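Local coordinates for protein phosphoglycolate phosphatase (Thermoplasma acidophilum, PDB 1L6R) that catalyses the magnesium-dependent dephosphorylation of 2-phosphoglycolate to glycolate and, less efficiently, releases phosphate from inorganic pyrophosphate, at residues 4-9 with 169-174; 112-117 with 146-151; 152-157 with 182-187. The protein carries 1 engineered substitution. All coordinates share one frame; numbering follows the deposited sequence.

Interaction 1 of 3, residues 4-9 with 169-174; sequences MIRLAA and YDEILV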
ATOM      1  N   MET A   4     -17.208  -1.780  15.754  1.00 36.08           N
ATOM      2  CA  MET A   4     -17.688  -3.114  15.407  1.00 31.86           C
ATOM      3  C   MET A   4     -17.456  -3.452  13.936  1.00 27.17           C
ATOM      4  O   MET A   4     -17.641  -2.614  13.060  1.00 24.80           O
ATOM      5  CB  MET A   4     -19.180  -3.232  15.726  1.00 34.77           C
ATOM      6  CG  MET A   4     -19.524  -2.965  17.186  0.73 38.22           C
ATOM      7  SD  MET A   4     -21.291  -3.119  17.513  0.36 39.26           S
ATOM      8  CE  MET A   4     -21.868  -1.493  17.029  0.70 42.12           C
ATOM      9  N   ILE A   5     -17.059  -4.694  13.678  1.00 22.81           N
ATOM     10  CA  ILE A   5     -16.803  -5.148  12.316  1.00 20.04           C
ATOM     11  C   ILE A   5     -18.105  -5.243  11.526  1.00 18.40           C
ATOM     12  O   ILE A   5     -19.034  -5.956  11.919  1.00 19.55           O
ATOM     13  CB  ILE A   5     -16.106  -6.525  12.324  1.00 18.57           C
ATOM     14  CG1 ILE A   5     -14.723  -6.396  12.971  1.00 19.72           C
ATOM     15  CG2 ILE A   5     -16.011  -7.075  10.901  1.00 18.55           C
ATOM     16  CD1 ILE A   5     -14.077  -7.720  13.287  1.00 22.22           C
ATOM     17  N   ARG A   6     -18.168  -4.516  10.416  1.00 17.14           N
ATOM     18  CA  ARG A   6     -19.351  -4.506   9.567  1.00 17.83           C
ATOM     19  C   ARG A   6     -19.119  -5.180   8.222  1.00 16.54           C
ATOM     20  O   ARG A   6     -20.065  -5.582   7.552  1.00 17.19           O
ATOM     21  CB  ARG A   6     -19.810  -3.066   9.330  1.00 19.40           C
ATOM     22  CG  ARG A   6     -20.265  -2.363  10.598  0.92 24.29           C
ATOM     23  CD  ARG A   6     -20.449  -0.873  10.380  0.62 27.74           C
ATOM     24  NE  ARG A   6     -21.461  -0.571   9.372  0.77 31.27           N
ATOM     25  CZ  ARG A   6     -21.752   0.659   8.964  0.90 33.00           C
ATOM     26  NH1 ARG A   6     -21.107   1.697   9.482  0.80 34.38           N
ATOM     27  NH2 ARG A   6     -22.684   0.854   8.041  0.68 34.52           N
ATOM     28  N   LEU A   7     -17.856  -5.311   7.833  1.00 14.64           N
ATOM     29  CA  LEU A   7     -17.540  -5.915   6.550  1.00 13.71           C
ATOM     30  C   LEU A   7     -16.258  -6.722   6.632  1.00 14.27           C
ATOM     31  O   LEU A   7     -15.305  -6.313   7.305  1.00 13.73           O
ATOM     32  CB  LEU A   7     -17.404  -4.812   5.491  1.00 14.55           C
ATOM     33  CG  LEU A   7     -17.131  -5.241   4.042  1.00 14.48           C
ATOM     34  CD1 LEU A   7     -17.727  -4.213   3.098  1.00 16.12           C
ATOM     35  CD2 LEU A   7     -15.628  -5.406   3.798  1.00 15.14           C
ATOM     36  N   ALA A   8     -16.256  -7.877   5.969  1.00 12.96           N
ATOM     37  CA  ALA A   8     -15.075  -8.733   5.912  1.00 13.30           C
ATOM     38  C   ALA A   8     -14.691  -8.949   4.451  1.00 13.38           C
ATOM     39  O   ALA A   8     -15.527  -9.315   3.623  1.00 13.84           O
ATOM     40  CB  ALA A   8     -15.343 -10.077   6.583  1.00 13.94           C
ATOM     41  N   ALA A   9     -13.421  -8.700   4.142  1.00 12.58           N
ATOM     42  CA  ALA A   9     -12.898  -8.886   2.790  1.00 11.97           C
ATOM     43  C   ALA A   9     -11.996 -10.112   2.882  1.00 11.57           C
ATOM     44  O   ALA A   9     -11.028 -10.129   3.646  1.00 11.99           O
ATOM     45  CB  ALA A   9     -12.113  -7.658   2.347  1.00 12.99           C
ATOM     46  N   TYR A 169     -11.834   2.308   8.870  1.00 17.55           N
ATOM     47  CA  TYR A 169     -10.983   1.137   8.721  1.00 16.22           C
ATOM     48  C   TYR A 169     -11.207   0.083   9.801  1.00 16.01           C
ATOM     49  O   TYR A 169     -11.147  -1.117   9.518  1.00 16.28           O
ATOM     50  CB  TYR A 169      -9.502   1.540   8.715  1.00 15.52           C
ATOM     51  CG  TYR A 169      -8.994   2.109   7.403  1.00 14.72           C
ATOM     52  CD1 TYR A 169      -9.025   1.355   6.223  1.00 14.43           C
ATOM     53  CD2 TYR A 169      -8.426   3.382   7.353  1.00 14.50           C
ATOM     54  CE1 TYR A 169      -8.493   1.861   5.025  1.00 13.13           C
ATOM     55  CE2 TYR A 169      -7.893   3.894   6.167  1.00 13.02           C
ATOM     56  CZ  TYR A 169      -7.927   3.131   5.014  1.00 12.29           C
ATOM     57  OH  TYR A 169      -7.362   3.641   3.866  1.00 15.44           O
ATOM     58  N   ASP A 170     -11.459   0.520  11.035  1.00 16.77           N
ATOM     59  CA  ASP A 170     -11.666  -0.412  12.143  1.00 17.79           C
ATOM     60  C   ASP A 170     -12.975  -1.189  12.069  1.00 17.28           C
ATOM     61  O   ASP A 170     -13.226  -2.063  12.901  1.00 18.56           O
ATOM     62  CB  ASP A 170     -11.551   0.312  13.498  1.00 21.87           C
ATOM     63  CG  ASP A 170     -12.606   1.390  13.692  0.72 23.94           C
ATOM     64  OD1 ASP A 170     -12.625   2.000  14.783  0.39 26.24           O
ATOM     65  OD2 ASP A 170     -13.412   1.635  12.770  0.42 25.23           O
ATOM     66  N   GLU A 171     -13.798  -0.871  11.072  1.00 16.73           N
ATOM     67  CA  GLU A 171     -15.068  -1.573  10.863  1.00 16.20           C
ATOM     68  C   GLU A 171     -14.901  -2.633   9.770  1.00 16.28           C
ATOM     69  O   GLU A 171     -15.856  -3.305   9.385  1.00 16.27           O
ATOM     70  CB  GLU A 171     -16.167  -0.594  10.441  1.00 16.84           C
ATOM     71  CG  GLU A 171     -16.537   0.430  11.518  1.00 18.13           C
ATOM     72  CD  GLU A 171     -17.603   1.406  11.052  1.00 18.99           C
ATOM     73  OE1 GLU A 171     -17.385   2.102  10.036  1.00 19.47           O
ATOM     74  OE2 GLU A 171     -18.671   1.477  11.704  1.00 21.92           O
ATOM     75  N   ILE A 172     -13.674  -2.778   9.279  1.00 15.35           N
ATOM     76  CA  ILE A 172     -13.377  -3.744   8.231  1.00 13.78           C
ATOM     77  C   ILE A 172     -12.417  -4.811   8.747  1.00 13.77           C
ATOM     78  O   ILE A 172     -11.427  -4.506   9.417  1.00 13.51           O
ATOM     79  CB  ILE A 172     -12.714  -3.045   7.011  1.00 13.91           C
ATOM     80  CG1 ILE A 172     -13.689  -2.032   6.402  1.00 14.79           C
ATOM     81  CG2 ILE A 172     -12.261  -4.081   5.983  1.00 13.84           C
ATOM     82  CD1 ILE A 172     -13.068  -1.140   5.350  1.00 16.28           C
ATOM     83  N   LEU A 173     -12.725  -6.063   8.437  1.00 12.94           N
ATOM     84  CA  LEU A 173     -11.879  -7.185   8.808  1.00 13.31           C
ATOM     85  C   LEU A 173     -11.351  -7.784   7.509  1.00 12.55           C
ATOM     86  O   LEU A 173     -12.130  -8.047   6.587  1.00 13.09           O
ATOM     87  CB  LEU A 173     -12.689  -8.256   9.561  1.00 12.74           C
ATOM     88  CG  LEU A 173     -12.010  -9.627   9.718  1.00 13.85           C
ATOM     89  CD1 LEU A 173     -10.779  -9.511  10.640  1.00 14.09           C
ATOM     90  CD2 LEU A 173     -13.009 -10.623  10.295  1.00 13.89           C
ATOM     91  N   VAL A 174     -10.039  -7.971   7.416  1.00 12.07           N
ATOM     92  CA  VAL A 174      -9.481  -8.613   6.229  1.00 11.67           C
ATOM     93  C   VAL A 174      -8.934  -9.983   6.638  1.00 12.33           C
ATOM     94  O   VAL A 174      -8.404 -10.156   7.736  1.00 12.80           O
ATOM     95  CB  VAL A 174      -8.355  -7.774   5.558  1.00 11.09           C
ATOM     96  CG1 VAL A 174      -8.907  -6.429   5.109  1.00 12.43           C
ATOM     97  CG2 VAL A 174      -7.178  -7.605   6.503  1.00 12.22           C
TER
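Glu171 and Arg6 both place CG anti to the carbonyl carbon, and their side chains lie side by side, pointing the same way; a bend at chi3 of Arg6 (61°) then turns the guanidinium back to the carboxylate. NH1 of Arg6 meets OE2 of Glu171 at 3.3 Å, a weak hydrogen bond within a salt bridge. The oxygen sits at the edge of the guanidinium, in its plane, although the two flat groups are 79° apart. OE1 of Glu171 is taken by the backbone N of Glu168, which probably steadies the carboxylate. On the backbone, the carbonyl O of Glu171 accepts twice, from Arg6 N at 2.8 Å on a lone pair and from Leu7 N nearly along the C=O axis. Here strands 7-11 and 172-175 begin their parallel pairing in the centre of the Rossmann-like HAD sheet, where the first strand leads to the nucleophile Asp11. The register continues as Leu173 N donates to Leu7 O (2.8 Å) and Ala9 N to Leu173 O (2.8 Å). Ile5 and Leu173 cross obliquely, CG2 of Ile5 lying 3.8 Å from CB of Leu173, whose side chain is on the same face as Ala8. Leu7, Ile172, Ala9 and Val174 point to the other face, where the small methyl of Ala9 and the branched Val174 suit the close cover of Val158 from helix 154-164.

Interaction 2 of 3, residues 112-117 with 146-151; sequences EASTGF and HLMNRG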
ATOM      1  N   GLU A 112      -9.832  -8.504 -18.185  1.00 10.16           N
ATOM      2  CA  GLU A 112     -10.040  -7.174 -18.748  1.00 11.01           C
ATOM      3  C   GLU A 112      -9.142  -6.112 -18.156  1.00 11.67           C
ATOM      4  O   GLU A 112      -8.992  -5.038 -18.732  1.00 13.32           O
ATOM      5  CB  GLU A 112     -11.484  -6.725 -18.508  1.00 12.32           C
ATOM      6  CG  GLU A 112     -12.542  -7.655 -19.093  1.00 15.28           C
ATOM      7  CD  GLU A 112     -13.968  -7.196 -18.821  1.00 20.18           C
ATOM      8  OE1 GLU A 112     -14.235  -5.974 -18.901  1.00 21.17           O
ATOM      9  OE2 GLU A 112     -14.828  -8.064 -18.541  1.00 19.91           O
ATOM     10  N   ALA A 113      -8.521  -6.411 -17.021  1.00 11.90           N
ATOM     11  CA  ALA A 113      -7.735  -5.409 -16.307  1.00 10.35           C
ATOM     12  C   ALA A 113      -6.302  -5.780 -15.955  1.00 10.68           C
ATOM     13  O   ALA A 113      -5.617  -5.018 -15.267  1.00 11.61           O
ATOM     14  CB  ALA A 113      -8.487  -5.052 -15.024  1.00 11.18           C
ATOM     15  N   SER A 114      -5.868  -6.943 -16.418  1.00 10.82           N
ATOM     16  CA  SER A 114      -4.532  -7.457 -16.117  1.00 10.73           C
ATOM     17  C   SER A 114      -4.337  -8.681 -16.992  1.00 10.84           C
ATOM     18  O   SER A 114      -5.222  -9.030 -17.773  1.00 11.09           O
ATOM     19  CB  SER A 114      -4.451  -7.872 -14.648  1.00 11.06           C
ATOM     20  OG  SER A 114      -5.323  -8.959 -14.403  1.00 11.94           O
ATOM     21  N   THR A 115      -3.193  -9.348 -16.840  1.00 10.87           N
ATOM     22  CA  THR A 115      -2.901 -10.529 -17.635  1.00 10.71           C
ATOM     23  C   THR A 115      -2.325 -11.654 -16.782  1.00 10.68           C
ATOM     24  O   THR A 115      -1.357 -11.452 -16.050  1.00 11.53           O
ATOM     25  CB  THR A 115      -1.886 -10.172 -18.736  1.00 10.85           C
ATOM     26  OG1 THR A 115      -2.391  -9.069 -19.494  1.00 12.06           O
ATOM     27  CG2 THR A 115      -1.638 -11.343 -19.667  1.00 12.79           C
ATOM     28  N   GLY A 116      -2.928 -12.834 -16.875  1.00  9.59           N
ATOM     29  CA  GLY A 116      -2.410 -13.978 -16.138  1.00 10.89           C
ATOM     30  C   GLY A 116      -1.383 -14.691 -17.011  1.00 10.53           C
ATOM     31  O   GLY A 116      -1.361 -14.533 -18.233  1.00 10.85           O
ATOM     32  N   PHE A 117      -0.511 -15.485 -16.401  1.00 10.96           N
ATOM     33  CA  PHE A 117       0.480 -16.196 -17.198  1.00 10.39           C
ATOM     34  C   PHE A 117       1.129 -17.334 -16.441  1.00 10.51           C
ATOM     35  O   PHE A 117       1.014 -17.426 -15.215  1.00 11.16           O
ATOM     36  CB  PHE A 117       1.581 -15.224 -17.712  1.00 10.71           C
ATOM     37  CG  PHE A 117       2.463 -14.624 -16.628  1.00  9.42           C
ATOM     38  CD1 PHE A 117       2.095 -13.456 -15.965  1.00 10.12           C
ATOM     39  CD2 PHE A 117       3.697 -15.209 -16.320  1.00 10.44           C
ATOM     40  CE1 PHE A 117       2.940 -12.867 -15.015  1.00 10.25           C
ATOM     41  CE2 PHE A 117       4.552 -14.633 -15.376  1.00 10.14           C
ATOM     42  CZ  PHE A 117       4.182 -13.463 -14.720  1.00 10.07           C
ATOM     43  N   HIS A 146       0.405 -13.430 -12.159  1.00  9.62           N
ATOM     44  CA  HIS A 146      -0.394 -12.285 -12.538  1.00  9.68           C
ATOM     45  C   HIS A 146       0.516 -11.132 -12.862  1.00 11.13           C
ATOM     46  O   HIS A 146       1.436 -10.844 -12.104  1.00 11.52           O
ATOM     47  CB  HIS A 146      -1.304 -11.888 -11.380  1.00  9.93           C
ATOM     48  CG  HIS A 146      -2.309 -12.933 -11.042  1.00  9.69           C
ATOM     49  ND1 HIS A 146      -2.056 -13.981 -10.181  1.00 12.53           N
ATOM     50  CD2 HIS A 146      -3.550 -13.137 -11.537  1.00  7.53           C
ATOM     51  CE1 HIS A 146      -3.104 -14.788 -10.168  1.00  7.14           C
ATOM     52  NE2 HIS A 146      -4.023 -14.296 -10.979  1.00 12.43           N
ATOM     53  N   LEU A 147       0.263 -10.506 -14.009  1.00 10.31           N
ATOM     54  CA  LEU A 147       1.000  -9.327 -14.451  1.00 10.91           C
ATOM     55  C   LEU A 147      -0.012  -8.210 -14.222  1.00 10.92           C
ATOM     56  O   LEU A 147      -1.013  -8.091 -14.940  1.00 11.11           O
ATOM     57  CB  LEU A 147       1.367  -9.439 -15.927  1.00 12.82           C
ATOM     58  CG  LEU A 147       2.049  -8.205 -16.527  1.00 11.09           C
ATOM     59  CD1 LEU A 147       3.409  -7.958 -15.877  1.00 12.44           C
ATOM     60  CD2 LEU A 147       2.196  -8.406 -18.034  1.00 13.55           C
ATOM     61  N   MET A 148       0.270  -7.405 -13.205  1.00 11.30           N
ATOM     62  CA  MET A 148      -0.613  -6.342 -12.768  1.00 10.87           C
ATOM     63  C   MET A 148      -0.035  -4.959 -12.954  1.00 12.21           C
ATOM     64  O   MET A 148       1.184  -4.781 -12.986  1.00 13.15           O
ATOM     65  CB  MET A 148      -0.891  -6.499 -11.269  1.00 10.85           C
ATOM     66  CG  MET A 148      -1.288  -7.887 -10.812  1.00 11.78           C
ATOM     67  SD  MET A 148      -2.814  -8.447 -11.568  1.00 11.91           S
ATOM     68  CE  MET A 148      -3.882  -7.058 -11.196  1.00 12.89           C
ATOM     69  N   ASN A 149      -0.926  -3.979 -13.045  1.00 13.00           N
ATOM     70  CA  ASN A 149      -0.515  -2.587 -13.114  1.00 12.50           C
ATOM     71  C   ASN A 149      -0.122  -2.239 -11.666  1.00 12.71           C
ATOM     72  O   ASN A 149      -0.739  -2.736 -10.712  1.00 14.17           O
ATOM     73  CB  ASN A 149      -1.698  -1.728 -13.567  1.00 13.89           C
ATOM     74  CG  ASN A 149      -2.041  -1.937 -15.037  1.00 14.48           C
ATOM     75  OD1 ASN A 149      -1.324  -1.463 -15.921  1.00 17.86           O
ATOM     76  ND2 ASN A 149      -3.127  -2.657 -15.305  1.00 15.65           N
ATOM     77  N   ARG A 150       0.905  -1.417 -11.480  1.00 13.89           N
ATOM     78  CA  ARG A 150       1.320  -1.047 -10.126  1.00 13.91           C
ATOM     79  C   ARG A 150       0.142  -0.404  -9.386  1.00 14.21           C
ATOM     80  O   ARG A 150      -0.496   0.513  -9.904  1.00 15.95           O
ATOM     81  CB  ARG A 150       2.491  -0.057 -10.187  1.00 15.58           C
ATOM     82  CG  ARG A 150       2.895   0.558  -8.845  1.00 16.77           C
ATOM     83  CD  ARG A 150       3.625  -0.408  -7.928  1.00 18.23           C
ATOM     84  NE  ARG A 150       4.913  -0.825  -8.476  1.00 18.80           N
ATOM     85  CZ  ARG A 150       5.897  -1.355  -7.754  1.00 18.66           C
ATOM     86  NH1 ARG A 150       5.755  -1.528  -6.449  1.00 19.17           N
ATOM     87  NH2 ARG A 150       7.024  -1.723  -8.348  1.00 19.09           N
ATOM     88  N   GLY A 151      -0.150  -0.900  -8.187  1.00 13.49           N
ATOM     89  CA  GLY A 151      -1.246  -0.357  -7.401  1.00 14.47           C
ATOM     90  C   GLY A 151      -2.578  -1.071  -7.569  1.00 12.75           C
ATOM     91  O   GLY A 151      -3.552  -0.749  -6.885  1.00 13.47           O
TER
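Strand 115-117 runs antiparallel to strand 146-149, their axes 4.7 Å apart at closest approach. Thr115 and Leu147 form a hydrogen-bonded pair: Leu147 N donates to Thr115 O at 2.8 Å, and Thr115 N returns a nearly straight bond (171°) to Leu147 O at 3.2 Å. Gly116 faces His146 in the following non-hydrogen-bonded pair. Both strands belong to the three-stranded antiparallel sheet of the cap domain that many HAD phosphatases set over the catalytic core. Phe117, with CG in the crowded position between N and the carbonyl carbon (chi1 66°), turns its ring edge to Leu147 N, 3.7 Å from CE1, while CE1 packs 3.9 Å from Leu147 CB. An alanine here would remove the ring from Leu147 and Trp145 and would probably loosen the packing at this end of the strand pair. Met148 starts away from Ser114, but its flexible thioether, bent at chi2 and chi3, folds back until SD is 3.5 Å from CB of Ser114. The Ser114 hydroxyl is bonded to Glu68, while ND2 of Asn149 is held by Glu152 and Ser85 O. His146 carries its imidazole within about 4 Å of a bound calcium ion, NE2 making a weak hydrogen bond to Gly46 O.

Interaction 3 of 3, residues 152-157 with 182-187; sequences EDKAFA and MPMFQL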
ATOM      1  N   GLU A 152      -2.627  -2.041  -8.474  1.00 12.82           N
ATOM      2  CA  GLU A 152      -3.844  -2.806  -8.742  1.00 12.96           C
ATOM      3  C   GLU A 152      -3.745  -4.016  -7.815  1.00 12.77           C
ATOM      4  O   GLU A 152      -3.301  -5.099  -8.206  1.00 13.92           O
ATOM      5  CB  GLU A 152      -3.844  -3.203 -10.219  1.00 11.69           C
ATOM      6  CG  GLU A 152      -5.098  -3.882 -10.711  1.00 11.80           C
ATOM      7  CD  GLU A 152      -5.047  -4.163 -12.205  1.00 12.24           C
ATOM      8  OE1 GLU A 152      -3.980  -3.945 -12.823  1.00 12.46           O
ATOM      9  OE2 GLU A 152      -6.075  -4.610 -12.764  1.00 12.58           O
ATOM     10  N   ASP A 153      -4.169  -3.813  -6.575  1.00 12.36           N
ATOM     11  CA  ASP A 153      -4.036  -4.844  -5.558  1.00 11.21           C
ATOM     12  C   ASP A 153      -5.158  -4.885  -4.544  1.00 11.15           C
ATOM     13  O   ASP A 153      -6.148  -4.163  -4.660  1.00 12.59           O
ATOM     14  CB  ASP A 153      -2.699  -4.662  -4.825  1.00 12.81           C
ATOM     15  CG  ASP A 153      -2.554  -3.293  -4.169  1.00 15.12           C
ATOM     16  OD1 ASP A 153      -3.573  -2.647  -3.854  1.00 14.17           O
ATOM     17  OD2 ASP A 153      -1.399  -2.861  -3.943  1.00 18.25           O
ATOM     18  N   LYS A 154      -4.980  -5.717  -3.524  1.00 12.35           N
ATOM     19  CA  LYS A 154      -6.008  -5.866  -2.510  1.00 12.42           C
ATOM     20  C   LYS A 154      -6.242  -4.603  -1.690  1.00 12.63           C
ATOM     21  O   LYS A 154      -7.342  -4.405  -1.181  1.00 13.61           O
ATOM     22  CB  LYS A 154      -5.691  -7.065  -1.598  1.00 13.62           C
ATOM     23  CG  LYS A 154      -5.723  -8.421  -2.327  1.00 14.17           C
ATOM     24  CD  LYS A 154      -5.840  -9.588  -1.331  1.00 13.56           C
ATOM     25  CE  LYS A 154      -5.875 -10.954  -2.027  1.00 14.31           C
ATOM     26  NZ  LYS A 154      -4.533 -11.390  -2.539  1.00 14.48           N
ATOM     27  N   ALA A 155      -5.227  -3.746  -1.565  1.00 12.09           N
ATOM     28  CA  ALA A 155      -5.394  -2.496  -0.825  1.00 11.73           C
ATOM     29  C   ALA A 155      -6.336  -1.595  -1.620  1.00 11.96           C
ATOM     30  O   ALA A 155      -7.201  -0.931  -1.051  1.00 12.05           O
ATOM     31  CB  ALA A 155      -4.044  -1.804  -0.617  1.00 13.34           C
ATOM     32  N   PHE A 156      -6.159  -1.567  -2.938  1.00 11.68           N
ATOM     33  CA  PHE A 156      -7.031  -0.764  -3.781  1.00 12.53           C
ATOM     34  C   PHE A 156      -8.480  -1.234  -3.578  1.00 13.00           C
ATOM     35  O   PHE A 156      -9.389  -0.424  -3.405  1.00 12.89           O
ATOM     36  CB  PHE A 156      -6.626  -0.932  -5.251  1.00 13.23           C
ATOM     37  CG  PHE A 156      -7.557  -0.265  -6.220  1.00 13.84           C
ATOM     38  CD1 PHE A 156      -7.366   1.062  -6.596  1.00 15.09           C
ATOM     39  CD2 PHE A 156      -8.640  -0.960  -6.750  1.00 14.56           C
ATOM     40  CE1 PHE A 156      -8.244   1.690  -7.487  1.00 14.84           C
ATOM     41  CE2 PHE A 156      -9.527  -0.345  -7.640  1.00 14.96           C
ATOM     42  CZ  PHE A 156      -9.329   0.984  -8.009  1.00 15.24           C
ATOM     43  N   ALA A 157      -8.690  -2.548  -3.588  1.00 12.20           N
ATOM     44  CA  ALA A 157     -10.038  -3.091  -3.423  1.00 12.78           C
ATOM     45  C   ALA A 157     -10.657  -2.787  -2.056  1.00 12.05           C
ATOM     46  O   ALA A 157     -11.828  -2.401  -1.968  1.00 13.21           O
ATOM     47  CB  ALA A 157     -10.028  -4.605  -3.666  1.00 11.79           C
ATOM     48  N   MET A 182      -0.354  -8.798   1.930  1.00 11.86           N
ATOM     49  CA  MET A 182       0.185  -7.745   2.778  1.00 12.15           C
ATOM     50  C   MET A 182      -0.367  -6.361   2.424  1.00 13.09           C
ATOM     51  O   MET A 182      -0.534  -5.531   3.309  1.00 13.91           O
ATOM     52  CB  MET A 182       1.719  -7.745   2.749  1.00 11.96           C
ATOM     53  CG  MET A 182       2.341  -6.792   3.780  1.00 12.78           C
ATOM     54  SD  MET A 182       1.802  -7.034   5.507  1.00 13.44           S
ATOM     55  CE  MET A 182       2.898  -8.386   6.019  1.00 15.81           C
ATOM     56  N   PRO A 183      -0.676  -6.095   1.136  1.00 12.85           N
ATOM     57  CA  PRO A 183      -1.210  -4.759   0.848  1.00 13.55           C
ATOM     58  C   PRO A 183      -2.453  -4.423   1.668  1.00 13.52           C
ATOM     59  O   PRO A 183      -2.622  -3.274   2.090  1.00 15.38           O
ATOM     60  CB  PRO A 183      -1.491  -4.813  -0.649  1.00 14.31           C
ATOM     61  CG  PRO A 183      -0.359  -5.660  -1.147  1.00 14.06           C
ATOM     62  CD  PRO A 183      -0.325  -6.795  -0.114  1.00 13.93           C
ATOM     63  N   MET A 184      -3.331  -5.396   1.904  1.00 12.81           N
ATOM     64  CA  MET A 184      -4.494  -5.076   2.717  1.00 13.60           C
ATOM     65  C   MET A 184      -4.193  -5.226   4.208  1.00 13.94           C
ATOM     66  O   MET A 184      -4.788  -4.529   5.026  1.00 14.19           O
ATOM     67  CB  MET A 184      -5.732  -5.889   2.302  1.00 14.00           C
ATOM     68  CG  MET A 184      -5.679  -7.384   2.490  1.00 13.40           C
ATOM     69  SD  MET A 184      -7.261  -8.071   1.924  1.00 12.90           S
ATOM     70  CE  MET A 184      -6.986  -9.802   2.263  1.00 12.35           C
ATOM     71  N   PHE A 185      -3.250  -6.100   4.569  1.00 14.05           N
ATOM     72  CA  PHE A 185      -2.909  -6.260   5.984  1.00 14.85           C
ATOM     73  C   PHE A 185      -2.147  -5.065   6.548  1.00 16.10           C
ATOM     74  O   PHE A 185      -2.075  -4.885   7.764  1.00 19.95           O
ATOM     75  CB  PHE A 185      -2.113  -7.551   6.231  1.00 13.71           C
ATOM     76  CG  PHE A 185      -2.984  -8.756   6.447  1.00 13.24           C
ATOM     77  CD1 PHE A 185      -3.775  -9.261   5.413  1.00 12.62           C
ATOM     78  CD2 PHE A 185      -3.064  -9.356   7.703  1.00 14.36           C
ATOM     79  CE1 PHE A 185      -4.630 -10.329   5.630  1.00 12.25           C
ATOM     80  CE2 PHE A 185      -3.914 -10.423   7.924  1.00 12.13           C
ATOM     81  CZ  PHE A 185      -4.702 -10.914   6.892  1.00 12.75           C
ATOM     82  N   GLN A 186      -1.581  -4.244   5.675  1.00 14.46           N
ATOM     83  CA  GLN A 186      -0.865  -3.077   6.159  1.00 15.53           C
ATOM     84  C   GLN A 186      -1.789  -1.864   6.328  1.00 15.27           C
ATOM     85  O   GLN A 186      -1.362  -0.826   6.834  1.00 16.80           O
ATOM     86  CB  GLN A 186       0.345  -2.779   5.260  1.00 16.81           C
ATOM     87  CG  GLN A 186       0.051  -2.439   3.817  1.00 15.87           C
ATOM     88  CD  GLN A 186      -0.327  -0.991   3.623  1.00 18.50           C
ATOM     89  OE1 GLN A 186       0.350  -0.092   4.130  1.00 20.30           O
ATOM     90  NE2 GLN A 186      -1.400  -0.750   2.874  1.00 20.66           N
ATOM     91  N   LEU A 187      -3.057  -2.002   5.930  1.00 13.97           N
ATOM     92  CA  LEU A 187      -4.033  -0.922   6.110  1.00 13.37           C
ATOM     93  C   LEU A 187      -4.434  -0.936   7.593  1.00 13.33           C
ATOM     94  O   LEU A 187      -4.199  -1.922   8.289  1.00 14.40           O
ATOM     95  CB  LEU A 187      -5.276  -1.155   5.237  1.00 12.68           C
ATOM     96  CG  LEU A 187      -5.085  -1.051   3.723  1.00 12.92           C
ATOM     97  CD1 LEU A 187      -6.375  -1.458   3.022  1.00 12.76           C
ATOM     98  CD2 LEU A 187      -4.704   0.376   3.340  1.00 15.16           C
TER
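The start of helix 154-164 carries Lys154, the likely substrate-binding lysine by similarity and, in HAD phosphatases, the conserved basic residue of the active site; here it packs against the short helix 182-185 that follows the metal-binding residues Asp177, Asn180 and Asp181. Lys154 sets off toward that helix, and its aliphatic shaft, crossing Met184 obliquely, does the touching: CD lies 3.8 Å from CE and 3.9 Å from SD of Met184. A turn at chi4 (75°) then leads the amine away to a salt bridge with OD1 of Asp181 and a hydrogen bond to Asn180 O, contacts likely to favour the charged form. Met184 suits its side of the pair because, extended beyond CG (chi2 180°), it lays a long, unbranched thioether across the lysine's aliphatic shaft. Ala155 meets Pro183 at close range, its CB 3.4 Å from Pro183 O and 3.9 Å from Pro183 CB; a methyl is small enough for the backbones to approach, with CA of Ala155 4.5 Å from CA of Met184. Pro183 O also accepts a hydrogen bond from Gln186 NE2 (2.9 Å), lying in the amide plane of Gln186. CD1 of Leu187 touches CA of Ala155 at 4.1 Å. Asp153 is the N-cap of its helix, OD1 accepting from Phe156 N at 2.9 Å, while OD2 rests near CB of Pro183. Leu44 of strand 40-44 borders Lys154 and Met184, Val158 of helix 154-164 touches Met184 and Leu187, helix 199-204 packs on Met182 and Phe185, and Pro188 of the second subunit meets Phe156.

Interactions 1 and 3 share the catalytic core, with centres about 14 Å apart: CB of Val174 touches SD of Met184 at 3.8 Å, so strand 172-175 of interaction 1 packs on the short helix of interaction 3. Strand 172-175 lies between helices 154-164 and 182-185 in the chain. Interaction 2 stands on the other side of the chain's centre from interaction 1, about 26 Å away between centres, but meets interaction 3 where strand 144-149 runs on toward helix 154-164. Calcium ions lie about 4 Å from the side chains of both His146 and Lys154, so interactions 2 and 3 approach the active site from cap and core, whereas Val174 is about 11 Å from a calcium.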